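Local coordinates for protein tryptophane-5-halogenase (Microbispora sp. ATCC PTA-5024, PDB 5UAO) that chlorinates tryptophan at the 5-position during biosynthesis of the lanthipeptide NAI-107, as a halogenase that binds the flavin cofactor FAD, at residues G193-R205 and G214-D226. Residues are numbered along the deposited sequence; the frame is centred on the assembly and turned at random.
With FAD (flavin-adenine dinucleotide), chain E.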
loop_
_atom_site.group_PDB
_atom_site.type_symbol
_atom_site.label_atom_id
_atom_site.label_comp_id
_atom_site.label_asym_id
_atom_site.label_seq_id
_atom_site.Cartn_x
_atom_site.Cartn_y
_atom_site.Cartn_z
ATOM N N GLY A 193 -15.925 -25.526 22.460
ATOM C CA GLY A 193 -14.798 -26.120 23.217
ATOM C C GLY A 193 -13.770 -25.119 23.766
ATOM O O GLY A 193 -12.693 -25.493 24.242
ATOM N N VAL A 194 -14.063 -23.832 23.685
ATOM C CA VAL A 194 -13.226 -22.843 24.402
ATOM C C VAL A 194 -13.437 -23.093 25.908
ATOM O O VAL A 194 -14.604 -23.165 26.348
ATOM C CB VAL A 194 -13.600 -21.389 24.022
ATOM C CG1 VAL A 194 -12.888 -20.404 24.925
ATOM C CG2 VAL A 194 -13.224 -21.085 22.572
ATOM N N ARG A 195 -12.366 -23.236 26.693
ATOM C CA ARG A 195 -12.546 -23.412 28.160
ATOM C C ARG A 195 -12.700 -22.067 28.849
ATOM O O ARG A 195 -11.988 -21.143 28.547
ATOM C CB ARG A 195 -11.341 -24.134 28.748
ATOM C CG ARG A 195 -10.995 -25.414 28.010
ATOM C CD ARG A 195 -10.066 -26.313 28.829
ATOM N NE ARG A 195 -8.672 -25.850 28.898
ATOM C CZ ARG A 195 -8.136 -25.158 29.905
ATOM N NH1 ARG A 195 -8.868 -24.766 30.941
ATOM N NH2 ARG A 195 -6.850 -24.832 29.857
ATOM N N HIS A 196 -13.609 -21.962 29.788
ATOM C CA HIS A 196 -13.782 -20.746 30.537
ATOM C C HIS A 196 -13.091 -20.820 31.924
ATOM O O HIS A 196 -13.174 -21.842 32.566
ATOM C CB HIS A 196 -15.247 -20.461 30.694
ATOM C CG HIS A 196 -15.515 -19.091 31.194
ATOM N ND1 HIS A 196 -15.666 -18.797 32.542
ATOM C CD2 HIS A 196 -15.653 -17.919 30.531
ATOM C CE1 HIS A 196 -15.879 -17.499 32.680
ATOM N NE2 HIS A 196 -15.877 -16.943 31.473
ATOM N N VAL A 197 -12.388 -19.748 32.338
ATOM C CA VAL A 197 -11.810 -19.619 33.665
ATOM C C VAL A 197 -12.321 -18.312 34.346
ATOM O O VAL A 197 -12.186 -17.217 33.776
ATOM C CB VAL A 197 -10.286 -19.651 33.567
ATOM C CG1 VAL A 197 -9.660 -19.502 34.937
ATOM C CG2 VAL A 197 -9.819 -20.972 32.938
ATOM N N ASP A 198 -12.968 -18.418 35.498
ATOM C CA ASP A 198 -13.423 -17.242 36.207
ATOM C C ASP A 198 -12.326 -16.851 37.183
ATOM O O ASP A 198 -12.098 -17.537 38.185
ATOM C CB ASP A 198 -14.759 -17.488 36.891
ATOM C CG ASP A 198 -15.213 -16.328 37.809
ATOM O OD1 ASP A 198 -14.738 -15.170 37.704
ATOM O OD2 ASP A 198 -16.069 -16.598 38.686
ATOM N N ALA A 199 -11.669 -15.732 36.923
ATOM C CA ALA A 199 -10.545 -15.321 37.789
ATOM C C ALA A 199 -10.258 -13.847 37.617
ATOM O O ALA A 199 -10.524 -13.265 36.568
ATOM C CB ALA A 199 -9.314 -16.140 37.434
ATOM N N THR A 200 -9.739 -13.238 38.664
ATOM C CA THR A 200 -9.254 -11.891 38.596
ATOM C C THR A 200 -7.772 -11.951 38.677
ATOM O O THR A 200 -7.192 -12.439 39.692
ATOM C CB THR A 200 -9.863 -11.015 39.712
ATOM O OG1 THR A 200 -11.263 -11.000 39.484
ATOM C CG2 THR A 200 -9.351 -9.565 39.595
ATOM N N VAL A 201 -7.096 -11.530 37.594
ATOM C CA VAL A 201 -5.612 -11.603 37.573
ATOM C C VAL A 201 -5.064 -10.509 38.468
ATOM O O VAL A 201 -5.502 -9.379 38.339
ATOM C CB VAL A 201 -5.056 -11.498 36.118
ATOM C CG1 VAL A 201 -3.550 -11.243 36.098
ATOM C CG2 VAL A 201 -5.435 -12.755 35.339
ATOM N N ALA A 202 -4.134 -10.863 39.379
ATOM C CA ALA A 202 -3.483 -9.909 40.332
ATOM C C ALA A 202 -2.101 -9.536 39.865
ATOM O O ALA A 202 -1.651 -8.407 40.073
ATOM C CB ALA A 202 -3.332 -10.524 41.737
ATOM N N GLU A 203 -1.387 -10.514 39.329
ATOM C CA GLU A 203 -0.042 -10.287 38.888
ATOM C C GLU A 203 0.262 -11.100 37.652
ATOM O O GLU A 203 -0.083 -12.276 37.511
ATOM C CB GLU A 203 0.952 -10.647 39.968
ATOM C CG GLU A 203 2.376 -10.264 39.582
ATOM C CD GLU A 203 3.431 -10.840 40.529
ATOM O OE1 GLU A 203 3.054 -11.389 41.604
ATOM O OE2 GLU A 203 4.641 -10.760 40.171
ATOM N N VAL A 204 0.917 -10.437 36.725
ATOM C CA VAL A 204 1.441 -11.071 35.536
ATOM C C VAL A 204 2.897 -11.265 35.831
ATOM O O VAL A 204 3.644 -10.300 35.952
ATOM C CB VAL A 204 1.239 -10.146 34.357
ATOM C CG1 VAL A 204 1.843 -10.719 33.093
ATOM C CG2 VAL A 204 -0.234 -9.804 34.259
ATOM N N ARG A 205 3.301 -12.524 35.961
ATOM C CA ARG A 205 4.638 -12.828 36.339
ATOM C C ARG A 205 5.485 -13.192 35.141
ATOM O O ARG A 205 5.224 -14.184 34.464
ATOM C CB ARG A 205 4.624 -13.956 37.349
ATOM C CG ARG A 205 5.907 -14.075 38.123
ATOM C CD ARG A 205 5.692 -13.718 39.592
ATOM N NE ARG A 205 6.992 -13.519 40.195
ATOM C CZ ARG A 205 7.373 -12.479 40.938
ATOM N NH1 ARG A 205 6.521 -11.512 41.303
ATOM N NH2 ARG A 205 8.633 -12.435 41.368
ATOM N N GLY A 214 3.627 -16.756 33.832
ATOM C CA GLY A 214 2.384 -17.153 34.410
ATOM C C GLY A 214 1.559 -16.036 34.962
ATOM O O GLY A 214 1.988 -14.912 35.037
ATOM N N LEU A 215 0.344 -16.343 35.348
ATOM C CA LEU A 215 -0.545 -15.344 35.954
ATOM C C LEU A 215 -0.957 -15.805 37.368
ATOM O O LEU A 215 -1.349 -16.941 37.543
ATOM C CB LEU A 215 -1.787 -15.159 35.106
ATOM C CG LEU A 215 -1.603 -15.028 33.584
ATOM C CD1 LEU A 215 -2.942 -15.123 32.945
ATOM C CD2 LEU A 215 -1.047 -13.653 33.379
ATOM N N ILE A 216 -0.908 -14.902 38.345
ATOM C CA ILE A 216 -1.378 -15.188 39.699
ATOM C C ILE A 216 -2.719 -14.474 39.909
ATOM O O ILE A 216 -2.822 -13.257 39.784
ATOM C CB ILE A 216 -0.377 -14.658 40.762
ATOM C CG1 ILE A 216 1.081 -14.960 40.382
ATOM C CG2 ILE A 216 -0.764 -15.077 42.190
ATOM C CD1 ILE A 216 1.394 -16.394 40.142
ATOM N N THR A 217 -3.757 -15.233 40.226
ATOM C CA THR A 217 -5.037 -14.651 40.527
ATOM C C THR A 217 -5.072 -14.041 41.911
ATOM O O THR A 217 -4.237 -14.354 42.783
ATOM C CB THR A 217 -6.178 -15.666 40.421
ATOM O OG1 THR A 217 -6.183 -16.606 41.530
ATOM C CG2 THR A 217 -6.091 -16.388 39.100
ATOM N N THR A 218 -6.061 -13.210 42.143
ATOM C CA THR A 218 -6.242 -12.611 43.473
ATOM C C THR A 218 -6.423 -13.638 44.601
ATOM O O THR A 218 -6.035 -13.365 45.686
ATOM C CB THR A 218 -7.457 -11.710 43.483
ATOM O OG1 THR A 218 -8.562 -12.435 42.909
ATOM C CG2 THR A 218 -7.170 -10.436 42.665
ATOM N N ASP A 219 -7.006 -14.797 44.318
ATOM C CA ASP A 219 -7.214 -15.852 45.337
ATOM C C ASP A 219 -6.033 -16.746 45.422
ATOM O O ASP A 219 -6.066 -17.644 46.216
ATOM C CB ASP A 219 -8.457 -16.681 44.984
ATOM C CG ASP A 219 -8.370 -17.292 43.561
ATOM O OD1 ASP A 219 -8.653 -16.597 42.566
ATOM O OD2 ASP A 219 -7.973 -18.467 43.442
ATOM N N GLY A 220 -5.040 -16.597 44.521
ATOM C CA GLY A 220 -3.802 -17.369 44.531
ATOM C C GLY A 220 -3.624 -18.509 43.549
ATOM O O GLY A 220 -2.626 -19.183 43.603
ATOM N N ARG A 221 -4.589 -18.786 42.679
ATOM C CA ARG A 221 -4.332 -19.700 41.566
ATOM C C ARG A 221 -3.179 -19.154 40.707
ATOM O O ARG A 221 -2.951 -17.943 40.648
ATOM C CB ARG A 221 -5.573 -19.930 40.714
ATOM C CG ARG A 221 -6.575 -20.875 41.346
ATOM C CD ARG A 221 -7.912 -20.887 40.618
ATOM N NE ARG A 221 -8.601 -19.613 40.786
ATOM C CZ ARG A 221 -9.605 -19.138 40.062
ATOM N NH1 ARG A 221 -10.063 -19.790 38.985
ATOM N NH2 ARG A 221 -10.129 -17.946 40.380
ATOM N N ARG A 222 -2.432 -20.079 40.098
ATOM C CA ARG A 222 -1.427 -19.810 39.104
ATOM C C ARG A 222 -1.871 -20.383 37.775
ATOM O O ARG A 222 -2.134 -21.577 37.644
ATOM C CB ARG A 222 -0.090 -20.371 39.562
ATOM C CG ARG A 222 0.325 -19.644 40.846
ATOM C CD ARG A 222 1.717 -19.999 41.335
ATOM N NE ARG A 222 1.741 -21.288 42.027
ATOM C CZ ARG A 222 2.059 -22.467 41.479
ATOM N NH1 ARG A 222 2.401 -22.576 40.191
ATOM N NH2 ARG A 222 2.039 -23.557 42.238
ATOM N N LEU A 223 -2.062 -19.504 36.818
ATOM C CA LEU A 223 -2.451 -19.912 35.473
ATOM C C LEU A 223 -1.213 -19.820 34.542
ATOM O O LEU A 223 -0.394 -18.865 34.623
ATOM C CB LEU A 223 -3.568 -19.007 34.996
ATOM C CG LEU A 223 -4.741 -18.778 35.945
ATOM C CD1 LEU A 223 -5.603 -17.675 35.362
ATOM C CD2 LEU A 223 -5.515 -20.107 36.093
ATOM N N HIS A 224 -1.067 -20.799 33.670
ATOM C CA HIS A 224 0.060 -20.832 32.763
ATOM C C HIS A 224 -0.433 -21.223 31.417
ATOM O O HIS A 224 -1.131 -22.248 31.308
ATOM C CB HIS A 224 1.119 -21.891 33.159
ATOM C CG HIS A 224 2.216 -22.039 32.131
ATOM N ND1 HIS A 224 3.368 -21.274 32.148
ATOM C CD2 HIS A 224 2.302 -22.818 31.021
ATOM C CE1 HIS A 224 4.132 -21.604 31.121
ATOM N NE2 HIS A 224 3.504 -22.531 30.417
ATOM N N TYR A 225 0.038 -20.530 30.380
ATOM C CA TYR A 225 -0.304 -20.863 28.970
ATOM C C TYR A 225 0.938 -20.678 28.124
ATOM O O TYR A 225 1.877 -19.931 28.487
ATOM C CB TYR A 225 -1.483 -20.002 28.390
ATOM C CG TYR A 225 -2.729 -20.057 29.257
ATOM C CD1 TYR A 225 -3.553 -21.176 29.266
ATOM C CD2 TYR A 225 -3.010 -19.046 30.154
ATOM C CE1 TYR A 225 -4.625 -21.275 30.134
ATOM C CE2 TYR A 225 -4.084 -19.122 31.008
ATOM C CZ TYR A 225 -4.896 -20.245 30.962
ATOM O OH TYR A 225 -5.917 -20.256 31.823
ATOM N N ASP A 226 0.963 -21.294 26.969
ATOM C CA ASP A 226 2.113 -21.129 26.076
ATOM C C ASP A 226 2.132 -19.742 25.419
ATOM O O ASP A 226 3.174 -19.195 25.176
ATOM C CB ASP A 226 2.165 -22.229 25.008
ATOM C CG ASP A 226 2.351 -23.652 25.610
ATOM O OD1 ASP A 226 3.140 -23.827 26.581
ATOM O OD2 ASP A 226 1.718 -24.586 25.072
HETATM P PA FAD E . -13.577 -4.603 27.605
HETATM O O1A FAD E . -14.978 -4.697 27.000
HETATM O O2A FAD E . -13.144 -3.434 28.510
HETATM O O5B FAD E . -13.196 -6.002 28.301
HETATM C C5B FAD E . -12.125 -6.205 29.201
HETATM C C4B FAD E . -12.273 -7.604 29.771
HETATM O O4B FAD E . -11.028 -7.759 30.457
HETATM C C3B FAD E . -13.394 -7.851 30.800
HETATM O O3B FAD E . -14.074 -9.194 30.617
HETATM C C2B FAD E . -12.660 -7.812 32.145
HETATM O O2B FAD E . -13.290 -8.591 33.241
HETATM C C1B FAD E . -11.297 -8.363 31.726
HETATM N N9A FAD E . -10.248 -8.029 32.720
HETATM C C8A FAD E . -9.707 -6.797 32.955
HETATM N N7A FAD E . -8.759 -6.899 33.927
HETATM C C5A FAD E . -8.728 -8.198 34.316
HETATM C C6A FAD E . -8.000 -8.941 35.338
HETATM N N6A FAD E . -7.085 -8.296 36.121
HETATM N N1A FAD E . -8.227 -10.244 35.420
HETATM C C2A FAD E . -9.105 -10.896 34.632
HETATM N N3A FAD E . -9.818 -10.262 33.700
HETATM C C4A FAD E . -9.665 -8.937 33.517
HETATM N N1 FAD E . -16.422 -0.189 18.552
HETATM C C2 FAD E . -17.153 -0.413 17.408
HETATM O O2 FAD E . -16.783 -1.297 16.568
HETATM N N3 FAD E . -18.292 0.283 17.148
HETATM C C4 FAD E . -18.785 1.228 17.974
HETATM O O4 FAD E . -19.847 1.835 17.630
HETATM C C4X FAD E . -18.027 1.507 19.240
HETATM N N5 FAD E . -18.384 2.480 20.125
HETATM C C5X FAD E . -17.685 2.720 21.260
HETATM C C6 FAD E . -18.107 3.727 22.119
HETATM C C7 FAD E . -17.403 4.029 23.271
HETATM C C7M FAD E . -17.842 5.090 24.236
HETATM C C8 FAD E . -16.226 3.240 23.626
HETATM C C8M FAD E . -15.474 3.573 24.899
HETATM C C9 FAD E . -15.797 2.242 22.768
HETATM C C9A FAD E . -16.451 1.939 21.572
HETATM N N10 FAD E . -15.996 0.917 20.667
HETATM C C10 FAD E . -16.782 0.717 19.488
HETATM C "C1'" FAD E . -14.847 -0.014 20.883
HETATM C "C2'" FAD E . -15.573 -1.376 21.322
HETATM O "O2'" FAD E . -16.403 -0.930 22.387
HETATM C "C3'" FAD E . -15.082 -2.628 22.133
HETATM O "O3'" FAD E . -16.038 -3.562 22.760
HETATM C "C4'" FAD E . -14.626 -2.153 23.482
HETATM O "O4'" FAD E . -14.634 -0.695 23.555
HETATM C "C5'" FAD E . -13.333 -2.920 23.762
HETATM O "O5'" FAD E . -13.609 -4.265 24.021
HETATM P P FAD E . -12.473 -4.994 24.946
HETATM O O1P FAD E . -11.132 -4.639 24.465
HETATM O O2P FAD E . -12.906 -6.452 24.856
HETATM O O3P FAD E . -12.462 -4.436 26.419
HETATM O O HOH W 1 -9.655 -14.445 41.262
#
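The carbonyl oxygen of D198 is gripped end-on by R221: NH2 lies 3.0 Å from D198 O, in the carbonyl plane on a lone pair, while NH1 comes to the same oxygen from above that plane. The guanidinium's other edge, NE and NH2, takes D219 side-on, with R221 NE 3.0 Å from D219 OD2, so one flat group ties the turn T217-G220 to the neighbouring strand. The chain bends at chi3 (-68°), and the guanidinium comes close to A199 CB, 3.6 Å from R221 NH2.

T217 holds the same carboxylate from its other face. With OG1 between its backbone N and carbonyl carbon (chi1 73°), the hydroxyl donates to D219 OD1 at 2.7 Å, and CG2 is left to press on A199 CB. A valine here, lacking the hydroxyl, would leave D219 OD1 without this donor and would probably let the carboxylate turn more freely, so that R221 is less firmly aimed at D198. A water bridges D219 OD1, T218 OG1 and T200 N.

Within the turn, T218 N donates to T200 O at 2.8 Å, with the nitrogen nearly on the line of the T200 C=O. I216 O then accepts from both A202 N and E203 N, a classic beta bulge that shifts the register by one residue before the hairpin of strands 195-208 and 211-217 resumes regular antiparallel pairing through R205 and G214. On the face of the sheet that carries V204 and L215, L215 CD2 packs beside V204 CG2, and L215 CD1 reaches V201 CG2.

Beside the bulge, V201 reads the FAD adenine with its backbone: N donates to N1A at 2.8 Å and O accepts from N6A. R221 and the turn hold D198 and T200 on one side of V201 in sequence, and the bulge holds A202 and E203 on the other; this polar bracing probably helps to fix the backbone that meets the adenine.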